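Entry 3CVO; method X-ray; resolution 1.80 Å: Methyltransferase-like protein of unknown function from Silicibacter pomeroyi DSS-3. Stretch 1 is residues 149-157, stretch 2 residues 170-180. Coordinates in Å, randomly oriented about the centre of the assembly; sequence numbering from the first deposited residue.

Stretch 1, residues 149-157: TLLFDDYSQ
Stretch 2 170-180: APLMIGRLAAF

Antiparallel strands combine a backbone ladder with side-chain packing on each face; residues 149-157 and 170-180 illustrate the principle. Strand 149-152 runs antiparallel to strand 177-180, their N-to-C directions 165° apart and their axes approaching to 4.7 Å, with phi/psi throughout in the extended region. Thr 149 (chi1 m) enters through its CA, 3.3 Å from Phe 180 O in a CA-H...O contact. Leu 150 (chi1 t, chi2 141°) forms a hydrogen-bonded pair with Phe 180: Leu 150 N to Phe 180 O is 2.9 Å, Phe 180 N to Leu 150 O 2.8 Å. On the same sheet face, Leu 150 CD2 packs 3.9 Å from CD1 of Phe 180 (chi1 m, chi2 92°). Leu 151 (m, t) alternates to the other face and pairs with Ala 179 without hydrogen bonds, Leu 151 CA to Ala 179 CA 4.6 Å, its CD2 lying 3.8 Å from Ala 179 CB. Phe 152 (chi1 t, chi2 -45°) restores the bonded pattern with Ala 178: Phe 152 N to Ala 178 O is 2.7 Å, Ala 178 N to Phe 152 O 3.0 Å.

Beyond the strand, Arg 176 (chi1 p, chi2 t, chi3 t, chi4 -164°) lies in the type II' turn from Ile 174 to Leu 177, with Gly 175 at phi/psi 53/-122, and its side-chain end reaches Asp 153 and Asp 154. Asp 153 (chi1 t) meets the guanidinium in a two-pronged salt bridge, OD1, near the plane, to Arg 176 NE 2.8 Å and OD2 to Arg 176 NH2 2.9 Å. Asp 154, at phi/psi 61/38 with chi1 m, instead places OD1 over the guanidinium face, 3.5 Å from Arg 176 NE, a purely electrostatic salt bridge. Tyr 155 (-66/-36; chi1 t, chi2 69°) donates N to Arg 176 O at 3.0 Å. Its ring receives the edge of Phe 180, planes at 83° and centroids 5.5 Å apart, while Tyr 155 CG sits 3.5 Å from Ala 178 CB.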

# COMPACT_ATOMS: atom_id res chain seq x y z
N THR A 149 19.69 3.85 -12.51
CA THR A 149 20.59 3.15 -11.61
C THR A 149 20.13 3.38 -10.20
O THR A 149 19.83 4.50 -9.80
CB THR A 149 22.05 3.64 -11.74
OG1 THR A 149 22.49 3.36 -13.06
CG2 THR A 149 22.98 2.94 -10.72
N LEU A 150 20.03 2.28 -9.47
CA LEU A 150 19.75 2.32 -8.02
C LEU A 150 20.90 1.71 -7.27
O LEU A 150 21.39 0.63 -7.56
CB LEU A 150 18.40 1.64 -7.68
CG LEU A 150 18.00 1.82 -6.21
CD1 LEU A 150 16.48 2.06 -6.08
CD2 LEU A 150 18.43 0.69 -5.31
N LEU A 151 21.40 2.48 -6.31
CA LEU A 151 22.47 2.03 -5.44
C LEU A 151 21.88 1.78 -4.05
O LEU A 151 21.23 2.64 -3.47
CB LEU A 151 23.58 3.09 -5.34
CG LEU A 151 24.22 3.61 -6.63
CD1 LEU A 151 25.20 4.75 -6.35
CD2 LEU A 151 24.84 2.45 -7.45
N PHE A 152 22.05 0.57 -3.57
CA PHE A 152 21.43 0.16 -2.31
C PHE A 152 22.60 -0.16 -1.35
O PHE A 152 23.29 -1.17 -1.49
CB PHE A 152 20.55 -1.04 -2.58
CG PHE A 152 19.58 -1.45 -1.47
CD1 PHE A 152 19.98 -1.52 -0.16
CD2 PHE A 152 18.27 -1.81 -1.78
CE1 PHE A 152 19.11 -1.96 0.83
CE2 PHE A 152 17.40 -2.24 -0.79
CZ PHE A 152 17.83 -2.30 0.52
N ASP A 153 22.80 0.71 -0.38
CA ASP A 153 23.90 0.51 0.56
C ASP A 153 23.57 -0.51 1.65
O ASP A 153 22.41 -0.66 2.06
CB ASP A 153 24.33 1.82 1.19
CG ASP A 153 25.76 1.77 1.71
OD1 ASP A 153 26.57 0.85 1.34
OD2 ASP A 153 26.09 2.67 2.50
N ASP A 154 24.62 -1.22 2.07
CA ASP A 154 24.50 -2.22 3.14
C ASP A 154 23.54 -3.28 2.74
O ASP A 154 22.73 -3.74 3.53
CB ASP A 154 23.93 -1.57 4.41
CG ASP A 154 24.73 -0.37 4.84
OD1 ASP A 154 25.88 -0.60 5.29
OD2 ASP A 154 24.25 0.80 4.68
N TYR A 155 23.59 -3.63 1.47
CA TYR A 155 22.64 -4.60 0.88
C TYR A 155 22.78 -6.02 1.42
O TYR A 155 21.79 -6.73 1.58
CB TYR A 155 22.77 -4.61 -0.64
CG TYR A 155 21.71 -5.48 -1.33
CD1 TYR A 155 20.37 -5.14 -1.34
CD2 TYR A 155 22.09 -6.64 -1.97
CE1 TYR A 155 19.44 -5.94 -1.96
CE2 TYR A 155 21.17 -7.43 -2.62
CZ TYR A 155 19.86 -7.08 -2.61
OH TYR A 155 18.96 -7.90 -3.28
N SER A 156 23.99 -6.45 1.70
CA SER A 156 24.18 -7.79 2.28
C SER A 156 23.52 -7.86 3.68
O SER A 156 23.17 -8.93 4.16
CB SER A 156 25.68 -8.16 2.33
N GLN A 157 23.26 -6.70 4.25
CA GLN A 157 22.94 -6.59 5.70
C GLN A 157 21.81 -7.49 6.18
O GLN A 157 21.89 -8.07 7.28
CB GLN A 157 22.64 -5.14 6.11
CG GLN A 157 22.53 -4.93 7.61
CD GLN A 157 23.85 -5.11 8.36
OE1 GLN A 157 24.86 -4.45 8.06
NE2 GLN A 157 23.85 -5.99 9.35
N ALA A 170 18.90 -8.58 -10.75
CA ALA A 170 20.16 -9.01 -10.09
C ALA A 170 21.08 -7.82 -9.89
O ALA A 170 21.30 -7.05 -10.82
CB ALA A 170 20.87 -10.11 -10.91
N PRO A 171 21.65 -7.65 -8.69
CA PRO A 171 22.56 -6.52 -8.59
C PRO A 171 23.97 -6.83 -8.97
O PRO A 171 24.38 -7.99 -8.92
CB PRO A 171 22.53 -6.21 -7.10
CG PRO A 171 22.48 -7.57 -6.51
CD PRO A 171 21.51 -8.33 -7.39
N LEU A 172 24.70 -5.78 -9.34
CA LEU A 172 26.15 -5.83 -9.39
C LEU A 172 26.63 -5.46 -8.01
O LEU A 172 26.32 -4.40 -7.50
CB LEU A 172 26.72 -4.87 -10.45
CG LEU A 172 28.22 -4.67 -10.41
CD1 LEU A 172 28.90 -5.98 -10.80
CD2 LEU A 172 28.61 -3.55 -11.36
N MSE A 173 27.37 -6.38 -7.40
CA MSE A 173 27.87 -6.13 -6.04
C MSE A 173 29.21 -5.43 -6.09
O MSE A 173 30.13 -5.91 -6.71
CB MSE A 173 27.98 -7.42 -5.22
CG MSE A 173 26.70 -8.13 -4.92
SE MSE A 173 25.36 -6.99 -4.15
CE MSE A 173 26.28 -6.55 -2.49
N ILE A 174 29.27 -4.28 -5.43
CA ILE A 174 30.53 -3.55 -5.17
C ILE A 174 30.70 -3.49 -3.67
O ILE A 174 30.16 -2.62 -2.98
CB ILE A 174 30.54 -2.10 -5.78
CG1 ILE A 174 30.06 -2.10 -7.24
CG2 ILE A 174 31.94 -1.49 -5.70
CD1 ILE A 174 28.66 -1.57 -7.39
N GLY A 175 31.46 -4.45 -3.16
CA GLY A 175 31.47 -4.71 -1.74
C GLY A 175 30.07 -4.92 -1.23
O GLY A 175 29.33 -5.80 -1.69
N ARG A 176 29.71 -4.09 -0.27
CA ARG A 176 28.43 -4.22 0.43
C ARG A 176 27.36 -3.43 -0.30
O ARG A 176 26.20 -3.43 0.07
CB ARG A 176 28.55 -3.63 1.83
CG ARG A 176 28.76 -2.12 1.76
CD ARG A 176 28.95 -1.50 3.12
NE ARG A 176 28.57 -0.10 3.07
CZ ARG A 176 28.91 0.78 3.99
NH1 ARG A 176 29.65 0.41 5.02
NH2 ARG A 176 28.53 2.04 3.88
N LEU A 177 27.79 -2.71 -1.32
CA LEU A 177 26.89 -1.84 -2.10
C LEU A 177 26.36 -2.58 -3.32
O LEU A 177 27.11 -3.18 -4.09
CB LEU A 177 27.64 -0.58 -2.56
CG LEU A 177 26.84 0.43 -3.37
CD1 LEU A 177 25.86 1.12 -2.42
CD2 LEU A 177 27.76 1.46 -4.05
N ALA A 178 25.05 -2.54 -3.48
CA ALA A 178 24.37 -3.14 -4.64
C ALA A 178 24.00 -2.07 -5.64
O ALA A 178 23.36 -1.07 -5.32
CB ALA A 178 23.10 -3.91 -4.19
N ALA A 179 24.44 -2.28 -6.86
CA ALA A 179 24.08 -1.46 -8.00
C ALA A 179 23.12 -2.22 -8.91
O ALA A 179 23.41 -3.31 -9.42
CB ALA A 179 25.34 -1.05 -8.79
N PHE A 180 21.93 -1.64 -9.06
CA PHE A 180 20.85 -2.18 -9.88
C PHE A 180 20.57 -1.32 -11.10
O PHE A 180 20.60 -0.09 -11.05
CB PHE A 180 19.55 -2.24 -9.10
CG PHE A 180 19.57 -3.15 -7.90
CD1 PHE A 180 19.92 -2.66 -6.63
CD2 PHE A 180 19.18 -4.47 -8.04
CE1 PHE A 180 19.88 -3.51 -5.53
CE2 PHE A 180 19.13 -5.30 -6.96
CZ PHE A 180 19.48 -4.83 -5.70